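Local coordinates for protein thiamine phosphate pyrophosphorylase (Bacteroides thetaiotaomicron VPI-5482, PDB 3CEU) that probably joins a pyrimidine and a thiazole phosphate building block into thiamine phosphate, a step of thiamine diphosphate biosynthesis, at residues A[1-14]-A[166-179]. Sequence-based numbering, arbitrary orientation.
Sequences MKLIVVTTPTFFVE and FGGAVVLGDLWNKF
The indole of W176 lies across the end of strand 2-6, where its NE1 donates to V6 O at 2.6 Å. The bond is short but bent, 136° at the hydrogen, and the donor is tilted out of the carbonyl plane. This ring fills a notch bounded by three side chains: V5 CG1 obliquely by NE1 and CZ2, T8 CG2 at 3.7 Å from W176 CG, and F12 CZ near CZ3. F12 reaches it with chi1 at 65°, which places CG between its own N and carbonyl carbon; its CE2 also meets F179 CE1. From within its own segment, L175 CD2 covers one face of the indole, while L175 CD1 presses on V5 CG2 at 3.6 Å. L172 lodges beside V6, its CD1 3.5 Å from V6 CG1, with CG against the carbonyls of V6 and T7.

Upstream, strands 2-6 and 168-171 run parallel at 20°, and their register follows from bonds alternating between the strands: A169 N to K2 O, I4 N to A169 O, V171 N to I4 O and V6 N to V171 O. I4 and V170 point to the barrel interior, and V6 leans toward strand 168-171, its CG2 tight against V170 CG1 at 3.4 Å. L3, V5, A169 and V171 point to the helix layer, and M1 CE packs against A169 CB at 3.4 Å. Pairing the first strand with the eighth is the closure of a TIM barrel.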
loop_
_atom_site.group_PDB
_atom_site.type_symbol
_atom_site.label_atom_id
_atom_site.label_comp_id
_atom_site.label_asym_id
_atom_site.label_seq_id
_atom_site.Cartn_x
_atom_site.Cartn_y
_atom_site.Cartn_z
HETATM N N MSE A 1 6.816 -3.864 -11.316
HETATM C CA MSE A 1 5.484 -3.792 -10.650
HETATM C C MSE A 1 5.421 -2.653 -9.642
HETATM O O MSE A 1 6.444 -2.210 -9.125
HETATM C CB MSE A 1 5.174 -5.112 -9.941
HETATM C CG MSE A 1 6.200 -5.526 -8.902
HETATM SE SE MSE A 1 5.588 -7.021 -7.818
HETATM C CE MSE A 1 6.864 -6.884 -6.368
ATOM N N LYS A 2 4.214 -2.181 -9.358
ATOM C CA LYS A 2 4.048 -1.093 -8.405
ATOM C C LYS A 2 4.489 -1.500 -7.001
ATOM O O LYS A 2 4.417 -2.670 -6.619
ATOM C CB LYS A 2 2.587 -0.633 -8.376
ATOM C CG LYS A 2 2.137 0.090 -9.643
ATOM C CD LYS A 2 0.675 0.514 -9.551
ATOM C CE LYS A 2 0.265 1.355 -10.749
ATOM N NZ LYS A 2 0.615 0.669 -12.025
ATOM N N LEU A 3 4.972 -0.518 -6.250
ATOM C CA LEU A 3 5.415 -0.727 -4.880
ATOM C C LEU A 3 4.595 0.203 -3.985
ATOM O O LEU A 3 4.833 1.410 -3.937
ATOM C CB LEU A 3 6.910 -0.415 -4.742
ATOM C CG LEU A 3 7.502 -0.638 -3.346
ATOM C CD1 LEU A 3 7.201 -2.065 -2.900
ATOM C CD2 LEU A 3 8.999 -0.376 -3.354
ATOM N N ILE A 4 3.624 -0.372 -3.284
ATOM C CA ILE A 4 2.740 0.385 -2.405
ATOM C C ILE A 4 3.208 0.319 -0.960
ATOM O O ILE A 4 3.589 -0.748 -0.464
ATOM C CB ILE A 4 1.297 -0.161 -2.478
ATOM C CG1 ILE A 4 0.816 -0.159 -3.935
ATOM C CG2 ILE A 4 0.375 0.678 -1.615
ATOM C CD1 ILE A 4 -0.436 -0.982 -4.173
ATOM N N VAL A 5 3.178 1.471 -0.294
ATOM C CA VAL A 5 3.585 1.582 1.107
ATOM C C VAL A 5 2.397 1.959 1.991
ATOM O O VAL A 5 1.653 2.883 1.669
ATOM C CB VAL A 5 4.673 2.682 1.311
ATOM C CG1 VAL A 5 4.909 2.907 2.807
ATOM C CG2 VAL A 5 5.978 2.278 0.627
ATOM N N VAL A 6 2.209 1.241 3.096
ATOM C CA VAL A 6 1.133 1.582 4.017
ATOM C C VAL A 6 1.783 2.316 5.191
ATOM O O VAL A 6 2.863 1.925 5.651
ATOM C CB VAL A 6 0.390 0.334 4.574
ATOM C CG1 VAL A 6 -0.762 0.786 5.463
ATOM C CG2 VAL A 6 -0.131 -0.536 3.448
ATOM N N THR A 7 1.142 3.392 5.649
ATOM C CA THR A 7 1.649 4.166 6.782
ATOM C C THR A 7 1.595 3.293 8.025
ATOM O O THR A 7 1.171 2.142 7.978
ATOM C CB THR A 7 0.769 5.389 7.122
ATOM O OG1 THR A 7 -0.519 4.926 7.547
ATOM C CG2 THR A 7 0.618 6.324 5.939
ATOM N N THR A 8 2.022 3.869 9.139
ATOM C CA THR A 8 1.986 3.204 10.436
ATOM C C THR A 8 0.602 3.496 11.026
ATOM O O THR A 8 -0.006 4.523 10.709
ATOM C CB THR A 8 3.045 3.787 11.377
ATOM O OG1 THR A 8 3.089 5.208 11.214
ATOM C CG2 THR A 8 4.407 3.201 11.078
ATOM N N PRO A 9 0.098 2.610 11.901
ATOM C CA PRO A 9 -1.219 2.799 12.516
ATOM C C PRO A 9 -1.314 4.075 13.357
ATOM O O PRO A 9 -2.406 4.596 13.570
ATOM C CB PRO A 9 -1.390 1.538 13.363
ATOM C CG PRO A 9 -0.529 0.521 12.661
ATOM C CD PRO A 9 0.697 1.335 12.327
ATOM N N THR A 10 -0.171 4.569 13.825
ATOM C CA THR A 10 -0.141 5.767 14.649
ATOM C C THR A 10 0.626 6.943 14.034
ATOM O O THR A 10 1.469 6.760 13.155
ATOM C CB THR A 10 0.444 5.455 16.057
ATOM O OG1 THR A 10 0.837 6.677 16.692
ATOM C CG2 THR A 10 1.645 4.536 15.959
ATOM N N PHE A 11 0.306 8.149 14.510
ATOM C CA PHE A 11 0.917 9.405 14.062
ATOM C C PHE A 11 2.218 9.685 14.815
ATOM O O PHE A 11 2.301 9.455 16.023
ATOM C CB PHE A 11 -0.051 10.577 14.307
ATOM C CG PHE A 11 -1.215 10.625 13.349
ATOM C CD1 PHE A 11 -1.105 11.291 12.135
ATOM C CD2 PHE A 11 -2.404 9.977 13.646
ATOM C CE1 PHE A 11 -2.166 11.306 11.226
ATOM C CE2 PHE A 11 -3.465 9.988 12.740
ATOM C CZ PHE A 11 -3.345 10.655 11.530
ATOM N N PHE A 12 3.227 10.181 14.107
ATOM C CA PHE A 12 4.502 10.510 14.740
ATOM C C PHE A 12 5.205 11.670 14.035
ATOM O O PHE A 12 5.082 11.834 12.821
ATOM C CB PHE A 12 5.427 9.282 14.795
ATOM C CG PHE A 12 5.858 8.774 13.448
ATOM C CD1 PHE A 12 5.012 7.972 12.684
ATOM C CD2 PHE A 12 7.121 9.083 12.950
ATOM C CE1 PHE A 12 5.418 7.486 11.447
ATOM C CE2 PHE A 12 7.540 8.604 11.713
ATOM C CZ PHE A 12 6.686 7.804 10.959
ATOM N N VAL A 13 5.931 12.475 14.808
ATOM C CA VAL A 13 6.648 13.627 14.267
ATOM C C VAL A 13 7.634 13.203 13.191
ATOM O O VAL A 13 8.260 12.146 13.294
ATOM C CB VAL A 13 7.431 14.372 15.365
ATOM C CG1 VAL A 13 6.472 15.061 16.312
ATOM C CG2 VAL A 13 8.319 13.389 16.119
ATOM N N GLU A 14 7.776 14.041 12.168
ATOM C CA GLU A 14 8.678 13.760 11.057
ATOM C C GLU A 14 8.066 12.819 10.020
ATOM O O GLU A 14 8.624 12.638 8.935
ATOM C CB GLU A 14 10.004 13.188 11.574
ATOM C CG GLU A 14 10.967 14.264 12.062
ATOM C CD GLU A 14 12.246 13.695 12.643
ATOM O OE1 GLU A 14 12.195 13.120 13.755
ATOM O OE2 GLU A 14 13.300 13.825 11.985
ATOM N N PHE A 166 1.928 -10.635 -9.808
ATOM C CA PHE A 166 1.279 -9.581 -9.031
ATOM C C PHE A 166 1.509 -8.211 -9.660
ATOM O O PHE A 166 2.615 -7.891 -10.096
ATOM C CB PHE A 166 1.810 -9.572 -7.587
ATOM C CG PHE A 166 1.180 -10.614 -6.696
ATOM C CD1 PHE A 166 -0.172 -10.537 -6.359
ATOM C CD2 PHE A 166 1.929 -11.686 -6.210
ATOM C CE1 PHE A 166 -0.770 -11.508 -5.558
ATOM C CE2 PHE A 166 1.336 -12.661 -5.408
ATOM C CZ PHE A 166 -0.022 -12.567 -5.083
ATOM N N GLY A 167 0.461 -7.398 -9.708
ATOM C CA GLY A 167 0.596 -6.067 -10.275
ATOM C C GLY A 167 1.247 -5.102 -9.296
ATOM O O GLY A 167 1.390 -3.916 -9.585
ATOM N N GLY A 168 1.639 -5.609 -8.128
ATOM C CA GLY A 168 2.274 -4.754 -7.145
ATOM C C GLY A 168 2.539 -5.429 -5.814
ATOM O O GLY A 168 2.053 -6.525 -5.536
ATOM N N ALA A 169 3.330 -4.773 -4.980
ATOM C CA ALA A 169 3.637 -5.326 -3.672
ATOM C C ALA A 169 3.370 -4.247 -2.645
ATOM O O ALA A 169 3.659 -3.072 -2.877
ATOM C CB ALA A 169 5.097 -5.786 -3.616
ATOM N N VAL A 170 2.802 -4.651 -1.519
ATOM C CA VAL A 170 2.472 -3.717 -0.456
ATOM C C VAL A 170 3.338 -3.983 0.754
ATOM O O VAL A 170 3.467 -5.116 1.192
ATOM C CB VAL A 170 0.992 -3.844 -0.065
ATOM C CG1 VAL A 170 0.634 -2.799 0.984
ATOM C CG2 VAL A 170 0.133 -3.684 -1.318
ATOM N N VAL A 171 3.928 -2.932 1.301
ATOM C CA VAL A 171 4.805 -3.093 2.446
ATOM C C VAL A 171 4.468 -2.122 3.575
ATOM O O VAL A 171 3.914 -1.044 3.351
ATOM C CB VAL A 171 6.275 -2.879 2.018
ATOM C CG1 VAL A 171 6.635 -3.835 0.902
ATOM C CG2 VAL A 171 6.472 -1.441 1.558
ATOM N N LEU A 172 4.800 -2.508 4.796
ATOM C CA LEU A 172 4.547 -1.638 5.933
ATOM C C LEU A 172 5.691 -1.780 6.936
ATOM O O LEU A 172 6.537 -0.894 7.048
ATOM C CB LEU A 172 3.197 -1.980 6.584
ATOM C CG LEU A 172 2.517 -0.851 7.384
ATOM C CD1 LEU A 172 1.051 -1.201 7.681
ATOM C CD2 LEU A 172 3.279 -0.620 8.677
ATOM N N GLY A 173 5.727 -2.908 7.640
ATOM C CA GLY A 173 6.767 -3.138 8.633
ATOM C C GLY A 173 8.210 -3.132 8.142
ATOM O O GLY A 173 9.061 -2.412 8.678
ATOM N N ASP A 174 8.500 -3.935 7.124
ATOM C CA ASP A 174 9.863 -4.012 6.611
ATOM C C ASP A 174 10.436 -2.649 6.260
ATOM O O ASP A 174 11.653 -2.497 6.099
ATOM C CB ASP A 174 9.930 -4.893 5.375
ATOM C CG ASP A 174 11.314 -4.915 4.776
ATOM O OD1 ASP A 174 12.254 -5.344 5.482
ATOM O OD2 ASP A 174 11.468 -4.493 3.611
ATOM N N LEU A 175 9.555 -1.660 6.143
ATOM C CA LEU A 175 9.990 -0.322 5.802
ATOM C C LEU A 175 10.052 0.623 7.009
ATOM O O LEU A 175 11.131 1.126 7.350
ATOM C CB LEU A 175 9.087 0.243 4.701
ATOM C CG LEU A 175 9.535 1.548 4.055
ATOM C CD1 LEU A 175 8.921 1.680 2.674
ATOM C CD2 LEU A 175 9.125 2.701 4.949
ATOM N N TRP A 176 8.916 0.851 7.664
ATOM C CA TRP A 176 8.871 1.750 8.814
ATOM C C TRP A 176 9.674 1.271 10.035
ATOM O O TRP A 176 10.183 2.086 10.809
ATOM C CB TRP A 176 7.414 2.022 9.212
ATOM C CG TRP A 176 6.614 2.642 8.111
ATOM C CD1 TRP A 176 5.688 2.024 7.325
ATOM C CD2 TRP A 176 6.714 3.987 7.630
ATOM N NE1 TRP A 176 5.205 2.900 6.377
ATOM C CE2 TRP A 176 5.820 4.113 6.542
ATOM C CE3 TRP A 176 7.481 5.101 8.007
ATOM C CZ2 TRP A 176 5.666 5.306 5.829
ATOM C CZ3 TRP A 176 7.328 6.290 7.295
ATOM C CH2 TRP A 176 6.430 6.379 6.221
ATOM N N ASN A 177 9.791 -0.041 10.204
ATOM C CA ASN A 177 10.550 -0.595 11.315
ATOM C C ASN A 177 12.021 -0.172 11.233
ATOM O O ASN A 177 12.792 -0.374 12.182
ATOM C CB ASN A 177 10.445 -2.128 11.311
ATOM C CG ASN A 177 9.025 -2.625 11.631
ATOM O OD1 ASN A 177 8.685 -3.790 11.392
ATOM N ND2 ASN A 177 8.198 -1.738 12.184
ATOM N N LYS A 178 12.404 0.420 10.103
ATOM C CA LYS A 178 13.780 0.870 9.881
ATOM C C LYS A 178 14.017 2.231 10.506
ATOM O O LYS A 178 15.064 2.839 10.317
ATOM C CB LYS A 178 14.082 0.939 8.377
ATOM C CG LYS A 178 15.370 0.239 7.967
ATOM C CD LYS A 178 15.363 -1.220 8.393
ATOM C CE LYS A 178 14.436 -2.074 7.535
ATOM N NZ LYS A 178 15.025 -2.350 6.192
ATOM N N PHE A 179 13.038 2.719 11.251
ATOM C CA PHE A 179 13.193 4.011 11.894
ATOM C C PHE A 179 12.576 4.015 13.275
ATOM O O PHE A 179 11.426 3.619 13.451
ATOM C CB PHE A 179 12.556 5.113 11.050
ATOM C CG PHE A 179 12.581 6.464 11.701
ATOM C CD1 PHE A 179 11.427 7.000 12.268
ATOM C CD2 PHE A 179 13.758 7.208 11.741
ATOM C CE1 PHE A 179 11.443 8.261 12.858
ATOM C CE2 PHE A 179 13.791 8.470 12.329
ATOM C CZ PHE A 179 12.633 9.003 12.888
#